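Local coordinates for protein dipeptidase AC. Metallo peptidase. MEROPS family M19 (PDB 3LY0) that probably hydrolyses dipeptides as a zinc-dependent metallodipeptidase and binds a phosphinate mimic of L-Ala-D-Ala at its pair of zinc ions, at residues M280-E283 with P284-R287; F269-E272 with D273-S277; V198-C201 with N202-I206; L190-A193 with G194-L197. All coordinates share one frame; numbering follows the deposited sequence.

Contact 1 of 4, residues M280-E283 with P284-R287; sequences MGWE and PVLR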
loop_
_atom_site.group_PDB
_atom_site.type_symbol
_atom_site.label_atom_id
_atom_site.label_comp_id
_atom_site.label_asym_id
_atom_site.label_seq_id
_atom_site.Cartn_x
_atom_site.Cartn_y
_atom_site.Cartn_z
ATOM N N MET A 280 -10.550 14.322 12.766
ATOM C CA MET A 280 -9.199 14.638 13.195
ATOM C C MET A 280 -8.691 15.757 12.303
ATOM O O MET A 280 -9.278 16.047 11.263
ATOM C CB MET A 280 -8.289 13.416 13.047
ATOM C CG MET A 280 -8.214 12.865 11.610
ATOM S SD MET A 280 -7.206 11.356 11.416
ATOM C CE MET A 280 -5.552 12.018 11.429
ATOM N N GLY A 281 -7.588 16.375 12.709
ATOM C CA GLY A 281 -6.998 17.447 11.932
ATOM C C GLY A 281 -5.710 17.026 11.253
ATOM O O GLY A 281 -5.416 15.832 11.128
ATOM N N TRP A 282 -4.937 18.009 10.809
ATOM C CA TRP A 282 -3.672 17.739 10.119
ATOM C C TRP A 282 -2.524 17.330 11.051
ATOM O O TRP A 282 -1.553 16.714 10.605
ATOM C CB TRP A 282 -3.243 18.952 9.285
ATOM C CG TRP A 282 -4.183 19.287 8.186
ATOM C CD1 TRP A 282 -4.903 20.443 8.048
ATOM C CD2 TRP A 282 -4.522 18.467 7.059
ATOM N NE1 TRP A 282 -5.658 20.394 6.905
ATOM C CE2 TRP A 282 -5.450 19.189 6.283
ATOM C CE3 TRP A 282 -4.137 17.191 6.636
ATOM C CZ2 TRP A 282 -5.997 18.681 5.107
ATOM C CZ3 TRP A 282 -4.680 16.693 5.464
ATOM C CH2 TRP A 282 -5.600 17.432 4.718
ATOM N N GLU A 283 -2.608 17.686 12.332
ATOM C CA GLU A 283 -1.496 17.448 13.255
ATOM C C GLU A 283 -0.948 16.013 13.230
ATOM O O GLU A 283 0.264 15.816 13.181
ATOM C CB GLU A 283 -1.874 17.802 14.704
ATOM C CG GLU A 283 -2.253 19.243 15.001
ATOM C CD GLU A 283 -2.638 19.426 16.468
ATOM O OE1 GLU A 283 -2.640 18.417 17.211
ATOM O OE2 GLU A 283 -2.938 20.568 16.886
ATOM N N PRO A 284 -1.832 15.003 13.300
ATOM C CA PRO A 284 -1.281 13.640 13.337
ATOM C C PRO A 284 -0.594 13.250 12.029
ATOM O O PRO A 284 0.384 12.500 12.042
ATOM C CB PRO A 284 -2.522 12.762 13.573
ATOM C CG PRO A 284 -3.524 13.705 14.218
ATOM C CD PRO A 284 -3.286 15.017 13.540
ATOM N N VAL A 285 -1.106 13.744 10.911
ATOM C CA VAL A 285 -0.488 13.468 9.615
ATOM C C VAL A 285 0.942 14.014 9.603
ATOM O O VAL A 285 1.884 13.319 9.235
ATOM C CB VAL A 285 -1.293 14.102 8.475
ATOM C CG1 VAL A 285 -0.574 13.927 7.138
ATOM C CG2 VAL A 285 -2.703 13.497 8.416
ATOM N N LEU A 286 1.108 15.257 10.045
ATOM C CA LEU A 286 2.427 15.878 10.036
ATOM C C LEU A 286 3.342 15.312 11.107
ATOM O O LEU A 286 4.561 15.311 10.963
ATOM C CB LEU A 286 2.296 17.392 10.197
ATOM C CG LEU A 286 1.686 18.069 8.973
ATOM C CD1 LEU A 286 1.336 19.516 9.292
ATOM C CD2 LEU A 286 2.634 17.965 7.776
ATOM N N ARG A 287 2.758 14.835 12.197
ATOM C CA ARG A 287 3.526 14.204 13.248
ATOM C C ARG A 287 4.200 12.952 12.687
ATOM O O ARG A 287 5.396 12.740 12.865
ATOM C CB ARG A 287 2.587 13.832 14.396
ATOM C CG ARG A 287 3.263 13.557 15.714
ATOM C CD ARG A 287 2.226 13.555 16.842
ATOM N NE ARG A 287 1.317 14.704 16.753
ATOM C CZ ARG A 287 -0.016 14.626 16.750
ATOM N NH1 ARG A 287 -0.625 13.447 16.846
ATOM N NH2 ARG A 287 -0.747 15.734 16.661
#
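The guanidinium of R287 lies with one face over the backbone of E283 and P284: E283 O sits 3.5 Å above the R287 plane, offset toward the rim, and P284 CA approaches that face too. The indole of W282 meets its partner differently, at the edge, where W282 CE3 lies 4.3 Å from V285 CG2 and the methyl stays near the ring plane. Two i to i+4 bonds mark the start of helix 283-296. L286 N donates to W282 O over 3.1 Å at an N-H...O angle of 165°, and R287 N donates to E283 O at 2.9 Å. P284 has no N-H to offer, but in a first turn such a group would have no acceptor in a preceding turn of the helix, so the missing proton costs nothing. R287 leaves the helix with CG anti to its backbone N (chi1 -162°) and bends at chi3, which folds the guanidinium back toward E283. There E283 OE1 forms a salt bridge with R287 NH2 at 3.3 Å. The planes stand 76° apart, so the carboxylate is not gripped side-on by two nitrogens. R287 NH1 makes a salt bridge with E272, the stronger partner. M280 bends at chi3 so that CE rests 3.8 Å from P284 CB, while W282 also packs on L325 and A328 of helix 322-332. The chemistry thus divides in two: apolar groups fix the helix start against its neighbours, while R287, placed between two acids, probably has its charge well compensated at the surface.

Contact 2 of 4, residues F269-E272 with D273-S277; sequences FLRE and DGRRS. With LY0 ((2R)-3-[(R)-[(1R)-1-aminoethyl](hydroxy)phosphoryl]-2-methylpropanoic acid), chain C.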
loop_
_atom_site.group_PDB
_atom_site.type_symbol
_atom_site.label_atom_id
_atom_site.label_comp_id
_atom_site.label_asym_id
_atom_site.label_seq_id
_atom_site.Cartn_x
_atom_site.Cartn_y
_atom_site.Cartn_z
ATOM N N PHE A 269 -4.050 4.359 11.963
ATOM C CA PHE A 269 -2.596 4.260 11.994
ATOM C C PHE A 269 -1.938 5.627 12.113
ATOM O O PHE A 269 -0.718 5.713 12.225
ATOM C CB PHE A 269 -2.078 3.548 10.736
ATOM C CG PHE A 269 -2.696 2.191 10.503
ATOM C CD1 PHE A 269 -3.218 1.445 11.554
ATOM C CD2 PHE A 269 -2.739 1.656 9.217
ATOM C CE1 PHE A 269 -3.779 0.188 11.329
ATOM C CE2 PHE A 269 -3.295 0.408 8.982
ATOM C CZ PHE A 269 -3.824 -0.324 10.037
ATOM N N LEU A 270 -2.752 6.682 12.084
ATOM C CA LEU A 270 -2.276 8.066 12.180
ATOM C C LEU A 270 -2.534 8.690 13.550
ATOM O O LEU A 270 -1.677 9.368 14.096
ATOM C CB LEU A 270 -2.974 8.936 11.128
ATOM C CG LEU A 270 -2.556 8.791 9.661
ATOM C CD1 LEU A 270 -3.493 9.561 8.748
ATOM C CD2 LEU A 270 -1.125 9.268 9.459
ATOM N N ARG A 271 -3.736 8.478 14.080
ATOM C CA ARG A 271 -4.122 9.105 15.345
ATOM C C ARG A 271 -3.317 8.522 16.496
ATOM O O ARG A 271 -3.083 7.322 16.561
ATOM C CB ARG A 271 -5.610 8.867 15.602
ATOM C CG ARG A 271 -6.530 9.507 14.584
ATOM C CD ARG A 271 -7.949 8.996 14.748
ATOM N NE ARG A 271 -8.460 9.340 16.071
ATOM C CZ ARG A 271 -9.500 10.136 16.286
ATOM N NH1 ARG A 271 -10.161 10.660 15.265
ATOM N NH2 ARG A 271 -9.880 10.399 17.530
ATOM N N GLU A 272 -2.898 9.366 17.426
ATOM C CA GLU A 272 -2.149 8.849 18.559
ATOM C C GLU A 272 -3.005 7.904 19.407
ATOM O O GLU A 272 -2.473 7.006 20.058
ATOM C CB GLU A 272 -1.594 9.988 19.409
ATOM C CG GLU A 272 -0.435 10.729 18.752
ATOM C CD GLU A 272 0.107 11.847 19.627
ATOM O OE1 GLU A 272 -0.240 11.889 20.824
ATOM O OE2 GLU A 272 0.877 12.685 19.115
ATOM N N ASP A 273 -4.321 8.096 19.371
ATOM C CA ASP A 273 -5.257 7.227 20.103
ATOM C C ASP A 273 -5.670 5.963 19.338
ATOM O O ASP A 273 -6.413 5.136 19.854
ATOM C CB ASP A 273 -6.499 8.008 20.570
ATOM C CG ASP A 273 -7.352 8.531 19.418
ATOM O OD1 ASP A 273 -7.282 7.987 18.298
ATOM O OD2 ASP A 273 -8.117 9.495 19.637
ATOM N N GLY A 274 -5.205 5.820 18.101
ATOM C CA GLY A 274 -5.440 4.603 17.343
ATOM C C GLY A 274 -6.888 4.307 16.987
ATOM O O GLY A 274 -7.218 3.172 16.636
ATOM N N ARG A 275 -7.739 5.326 17.068
ATOM C CA ARG A 275 -9.165 5.179 16.787
ATOM C C ARG A 275 -9.416 5.252 15.291
ATOM O O ARG A 275 -8.585 5.760 14.541
ATOM C CB ARG A 275 -9.968 6.291 17.474
ATOM C CG ARG A 275 -10.074 6.186 18.990
ATOM C CD ARG A 275 -11.012 7.261 19.519
ATOM N NE ARG A 275 -12.300 7.216 18.829
ATOM C CZ ARG A 275 -13.222 8.173 18.892
ATOM N NH1 ARG A 275 -13.005 9.266 19.616
ATOM N NH2 ARG A 275 -14.362 8.039 18.223
ATOM N N ARG A 276 -10.577 4.766 14.861
ATOM C CA ARG A 276 -10.932 4.750 13.441
ATOM C C ARG A 276 -11.587 6.045 12.922
ATOM O O ARG A 276 -11.666 6.261 11.709
ATOM C CB ARG A 276 -11.838 3.548 13.154
ATOM C CG ARG A 276 -12.039 3.243 11.682
ATOM C CD ARG A 276 -12.905 2.006 11.484
ATOM N NE ARG A 276 -14.282 2.251 11.892
ATOM C CZ ARG A 276 -15.258 2.581 11.055
ATOM N NH1 ARG A 276 -15.008 2.692 9.760
ATOM N NH2 ARG A 276 -16.485 2.792 11.511
ATOM N N SER A 277 -12.052 6.897 13.826
ATOM C CA SER A 277 -12.804 8.094 13.442
ATOM C C SER A 277 -12.067 9.053 12.495
ATOM O O SER A 277 -10.914 9.422 12.731
ATOM C CB SER A 277 -13.241 8.857 14.689
ATOM O OG SER A 277 -13.825 10.097 14.336
HETATM P P LY0 C . -5.861 -2.788 3.579
HETATM C C1 LY0 C . -8.175 -4.348 3.468
HETATM N N1 LY0 C . -6.742 -4.168 1.453
HETATM C C2 LY0 C . -7.255 -3.488 2.630
HETATM C C4 LY0 C . -6.479 -1.594 4.830
HETATM C C5 LY0 C . -5.931 -1.774 6.218
HETATM C C6 LY0 C . -4.437 -1.948 6.240
HETATM C C7 LY0 C . -6.462 -0.794 7.233
HETATM O O31 LY0 C . -4.968 -2.127 2.555
HETATM O O32 LY0 C . -5.066 -3.958 4.247
HETATM O O61 LY0 C . -3.844 -2.401 7.373
HETATM O O62 LY0 C . -3.739 -1.721 5.237
#
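R271 grips the carboxylate of D273 side-on: R271 NE donates to D273 OD1 at 2.9 Å with an N-H...O angle of 171°, and NH2 donates to OD2. Each oxygen uses its syn lone pair, and the guanidinium and carboxylate planes lie only 20° apart, the geometry of a bidentate salt bridge. It closes over a type I beta turn from R271 to G274, whose bond runs from G274 N to R271 O at 3.0 Å, and it overlaps an Asx turn in which D273 OD1 accepts from R275 N at 3.0 Å. That second donor reaches OD1 on the anti side, but well out of the carboxylate plane, so one oxygen ties both the arginine and the backbone two residues on. D273 can do this because its CG stands between N and the carbonyl carbon (chi1 65°), folding the carboxylate back over the turn. R271 NH1 goes further along the chain to S277 O, again at 2.9 Å though less straight, and adds a weak bond to E279 O. With a methionine in place of R271, D273 would probably lose its charge mate and S277 O its side-chain donor, leaving the loop freer to shift. Outside these bonds, R275 CB lies 3.7 Å from R271 NE, and the two arginine ends approach despite their like charges, a closeness that D273 is likely to ease. F269 takes no part in the turn; its ring belongs to the ligand pocket, where its edge meets the inhibitor's carboxylate, F269 CE2 being 3.3 Å from LY0 O61.

Contact 3 of 4, residues V198-C201 with N202-I206; sequences VAEC and NRLKI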
loop_
_atom_site.group_PDB
_atom_site.type_symbol
_atom_site.label_atom_id
_atom_site.label_comp_id
_atom_site.label_asym_id
_atom_site.label_seq_id
_atom_site.Cartn_x
_atom_site.Cartn_y
_atom_site.Cartn_z
ATOM N N VAL A 198 11.317 -14.677 -1.165
ATOM C CA VAL A 198 12.181 -13.502 -1.142
ATOM C C VAL A 198 13.274 -13.610 -2.199
ATOM O O VAL A 198 13.509 -12.683 -2.962
ATOM C CB VAL A 198 12.818 -13.292 0.257
ATOM C CG1 VAL A 198 13.910 -12.226 0.207
ATOM C CG2 VAL A 198 11.751 -12.927 1.271
ATOM N N ALA A 199 13.935 -14.763 -2.246
ATOM C CA ALA A 199 15.019 -14.964 -3.194
ATOM C C ALA A 199 14.538 -14.833 -4.641
ATOM O O ALA A 199 15.209 -14.226 -5.469
ATOM C CB ALA A 199 15.676 -16.321 -2.965
ATOM N N GLU A 200 13.365 -15.397 -4.930
ATOM C CA GLU A 200 12.842 -15.400 -6.292
ATOM C C GLU A 200 12.354 -14.018 -6.700
ATOM O O GLU A 200 12.540 -13.602 -7.846
ATOM C CB GLU A 200 11.728 -16.431 -6.455
ATOM C CG GLU A 200 11.476 -16.817 -7.897
ATOM C CD GLU A 200 12.672 -17.513 -8.513
ATOM O OE1 GLU A 200 12.863 -17.400 -9.741
ATOM O OE2 GLU A 200 13.420 -18.172 -7.760
ATOM N N CYS A 201 11.756 -13.291 -5.756
ATOM C CA CYS A 201 11.364 -11.910 -6.056
ATOM C C CYS A 201 12.590 -11.049 -6.337
ATOM O O CYS A 201 12.580 -10.223 -7.252
ATOM C CB CYS A 201 10.522 -11.292 -4.939
ATOM S SG CYS A 201 8.823 -11.901 -4.875
ATOM N N ASN A 202 13.650 -11.233 -5.548
ATOM C CA ASN A 202 14.899 -10.529 -5.832
ATOM C C ASN A 202 15.414 -10.837 -7.242
ATOM O O ASN A 202 15.847 -9.947 -7.968
ATOM C CB ASN A 202 15.990 -10.910 -4.828
ATOM C CG ASN A 202 15.818 -10.256 -3.448
ATOM O OD1 ASN A 202 16.520 -10.625 -2.514
ATOM N ND2 ASN A 202 14.918 -9.274 -3.326
ATOM N N ARG A 203 15.379 -12.110 -7.621
ATOM C CA ARG A 203 15.889 -12.504 -8.930
ATOM C C ARG A 203 15.043 -11.921 -10.058
ATOM O O ARG A 203 15.573 -11.447 -11.062
ATOM C CB ARG A 203 15.963 -14.026 -9.045
ATOM C CG ARG A 203 16.931 -14.492 -10.124
ATOM C CD ARG A 203 16.951 -16.007 -10.236
ATOM N NE ARG A 203 15.655 -16.525 -10.665
ATOM C CZ ARG A 203 15.201 -16.453 -11.913
ATOM N NH1 ARG A 203 14.007 -16.947 -12.218
ATOM N NH2 ARG A 203 15.937 -15.878 -12.856
ATOM N N LEU A 204 13.727 -11.953 -9.883
ATOM C CA LEU A 204 12.800 -11.415 -10.870
ATOM C C LEU A 204 12.664 -9.897 -10.818
ATOM O O LEU A 204 12.004 -9.311 -11.678
ATOM C CB LEU A 204 11.422 -12.051 -10.700
ATOM C CG LEU A 204 11.360 -13.543 -11.054
ATOM C CD1 LEU A 204 9.990 -14.117 -10.706
ATOM C CD2 LEU A 204 11.680 -13.752 -12.529
ATOM N N LYS A 205 13.289 -9.272 -9.816
ATOM C CA LYS A 205 13.177 -7.825 -9.600
ATOM C C LYS A 205 11.726 -7.413 -9.362
ATOM O O LYS A 205 11.246 -6.411 -9.906
ATOM C CB LYS A 205 13.777 -7.054 -10.778
ATOM C CG LYS A 205 15.212 -7.450 -11.100
ATOM C CD LYS A 205 16.129 -7.129 -9.938
ATOM C CE LYS A 205 17.554 -7.616 -10.196
ATOM N NZ LYS A 205 17.695 -9.103 -10.062
ATOM N N ILE A 206 11.033 -8.213 -8.562
ATOM C CA ILE A 206 9.712 -7.884 -8.026
ATOM C C ILE A 206 9.908 -7.242 -6.656
ATOM O O ILE A 206 10.546 -7.824 -5.784
ATOM C CB ILE A 206 8.845 -9.157 -7.880
ATOM C CG1 ILE A 206 8.566 -9.762 -9.261
ATOM C CG2 ILE A 206 7.538 -8.846 -7.148
ATOM C CD1 ILE A 206 7.846 -11.093 -9.216
#
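V198 O accepts from N202 N at 3.0 Å, and the side chains of the two residues lie alongside each other, pointing the same way. The asparagine amide is fixed elsewhere: N202 OD1 accepts from D226 N, and ND2 bonds S225 OG, which ties this face of helix 192-204 to the loop beyond. A199 contributes its carbonyl, which receives R203 N. E200 does more. A bend at chi2 (64°) swings its carboxylate alongside R203. There E200 OE1 takes two donors, R203 NH1 at 2.8 Å and R203 NE at 3.1 Å. NH1 comes nearly along the C-O bond and NE from above the carboxylate plane; the oxygen lies near the guanidinium plane, yet the two flat groups are turned 59° apart, so the pairing is side-on but not coplanar. E200 O also accepts from L204 N, whose side chain crosses that of E200. C201 closes the walk: I206 N reaches C201 O at 2.9 Å, and K205 has positive phi (60°), the C-prime position of a Schellman motif completed by a weak bond from K205 N to N202 O. C201 CB packs 4.0 Å from I206 CB, and both side chains touch L162 of strand 159-163. K205 NZ folds back to N202 O at 2.9 Å and, weakly, to R203 O, so a positive charge meets carbonyls at the helix C-terminus, a placement likely to be electrostatically favourable.

Contact 4 of 4, residues L190-A193 with G194-L197; sequences LTEA and GRRL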
loop_
_atom_site.group_PDB
_atom_site.type_symbol
_atom_site.label_atom_id
_atom_site.label_comp_id
_atom_site.label_asym_id
_atom_site.label_seq_id
_atom_site.Cartn_x
_atom_site.Cartn_y
_atom_site.Cartn_z
ATOM N N LEU A 190 9.218 -15.929 8.542
ATOM C CA LEU A 190 8.991 -16.552 7.248
ATOM C C LEU A 190 9.155 -18.057 7.337
ATOM O O LEU A 190 9.969 -18.568 8.115
ATOM C CB LEU A 190 9.971 -16.024 6.206
ATOM C CG LEU A 190 9.878 -14.531 5.894
ATOM C CD1 LEU A 190 10.836 -14.182 4.780
ATOM C CD2 LEU A 190 8.438 -14.142 5.543
ATOM N N THR A 191 8.366 -18.760 6.532
ATOM C CA THR A 191 8.541 -20.191 6.331
ATOM C C THR A 191 9.653 -20.413 5.312
ATOM O O THR A 191 10.173 -19.465 4.721
ATOM C CB THR A 191 7.268 -20.813 5.767
ATOM O OG1 THR A 191 7.032 -20.257 4.464
ATOM C CG2 THR A 191 6.068 -20.548 6.663
ATOM N N GLU A 192 10.021 -21.673 5.081
ATOM C CA GLU A 192 11.034 -21.961 4.092
ATOM C C GLU A 192 10.564 -21.448 2.723
ATOM O O GLU A 192 11.344 -20.875 1.960
ATOM C CB GLU A 192 11.342 -23.464 4.065
ATOM C CG GLU A 192 12.624 -23.814 3.318
ATOM C CD GLU A 192 12.391 -24.062 1.841
ATOM O OE1 GLU A 192 11.237 -24.370 1.469
ATOM O OE2 GLU A 192 13.363 -23.960 1.057
ATOM N N ALA A 193 9.279 -21.641 2.439
ATOM C CA ALA A 193 8.701 -21.141 1.191
ATOM C C ALA A 193 8.812 -19.617 1.100
ATOM O O ALA A 193 9.098 -19.077 0.029
ATOM C CB ALA A 193 7.255 -21.580 1.060
ATOM N N GLY A 194 8.587 -18.937 2.221
ATOM C CA GLY A 194 8.740 -17.492 2.279
ATOM C C GLY A 194 10.162 -17.044 1.989
ATOM O O GLY A 194 10.393 -16.042 1.313
ATOM N N ARG A 195 11.137 -17.792 2.499
ATOM C CA ARG A 195 12.527 -17.488 2.216
ATOM C C ARG A 195 12.812 -17.672 0.725
ATOM O O ARG A 195 13.470 -16.838 0.107
ATOM C CB ARG A 195 13.457 -18.347 3.090
ATOM C CG ARG A 195 13.277 -18.058 4.575
ATOM C CD ARG A 195 14.395 -18.636 5.441
ATOM N NE ARG A 195 14.328 -20.090 5.567
ATOM C CZ ARG A 195 13.564 -20.740 6.444
ATOM N NH1 ARG A 195 12.780 -20.070 7.280
ATOM N NH2 ARG A 195 13.580 -22.069 6.484
ATOM N N ARG A 196 12.300 -18.754 0.136
ATOM C CA ARG A 196 12.437 -18.936 -1.306
ATOM C C ARG A 196 11.734 -17.836 -2.102
ATOM O O ARG A 196 12.235 -17.394 -3.138
ATOM C CB ARG A 196 11.955 -20.322 -1.738
ATOM C CG ARG A 196 12.901 -21.444 -1.318
ATOM C CD ARG A 196 12.462 -22.802 -1.867
ATOM N NE ARG A 196 11.257 -23.305 -1.216
ATOM C CZ ARG A 196 10.055 -23.313 -1.783
ATOM N NH1 ARG A 196 9.900 -22.840 -3.013
ATOM N NH2 ARG A 196 9.010 -23.789 -1.125
ATOM N N LEU A 197 10.576 -17.402 -1.611
ATOM C CA LEU A 197 9.841 -16.302 -2.239
ATOM C C LEU A 197 10.648 -15.000 -2.270
ATOM O O LEU A 197 10.673 -14.301 -3.284
ATOM C CB LEU A 197 8.497 -16.089 -1.543
ATOM C CG LEU A 197 7.645 -14.939 -2.080
ATOM C CD1 LEU A 197 7.136 -15.238 -3.488
ATOM C CD2 LEU A 197 6.491 -14.696 -1.146
HETATM O O HOH W 1 12.907 -17.593 8.414
HETATM O O HOH W 2 8.593 -25.007 1.370
#
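E192 OE1 is held by several donors at once: R196 NE at 2.9 Å, with a nearly straight N-H...O angle of 172°, a weak bond from R196 NH2, and water 2 at 2.7 Å. The same water accepts from R196 NH2 and so closes a ring at the guanidinium edge. R196 NE approaches OE1 on the syn side, 29° out of the carboxylate plane. The glutamate chain reaches across by turning sharply at chi2 (-89°). One step earlier, T191 is the N-cap of helix 192-204: T191 OG1 accepts from G194 N at 3.0 Å, and its hydroxyl also bonds V171 O. R195 N and L197 N take up the helical pattern with T191 O and A193 O. The R195 guanidinium lays one face over T191 O and E192 CA, and water 1 bridges R195 NH1, at 2.7 Å, to L190 O. G194 sits where a CB would crowd L190 CB and T191 O. R196, whose guanidinium face lies over A193 CA, has NH1 bonded to A146 O; a leucine in its place would probably leave E192 without its charge mate and A146 O without this donor. An acid in the first turn paired with an arginine one turn on, beside a threonine cap, suits the helix N-terminus, where a negative charge is likely to be stabilised by the helix dipole.

Along the chain the order is contact 4, contact 3, contact 2, contact 1. Contacts 4 and 3 are the start and the end of one helix, 192-204, with centres 12 Å apart, and they join where V198 CG2 packs on L190 CD1. Contacts 2 and 1 span the loop between helices 267-270 and 283-296, and their centres are 10 Å apart. They meet through R287 and E272, and through M280 SD against R271 CG. The two pairs lie far apart, contact 1 being about 36 Å from contact 3 between centres, across the chain's centre. All four belong to one M19 dipeptidase chain of TIM-barrel type, and only contact 2, through F269, includes a residue of the inhibitor pocket.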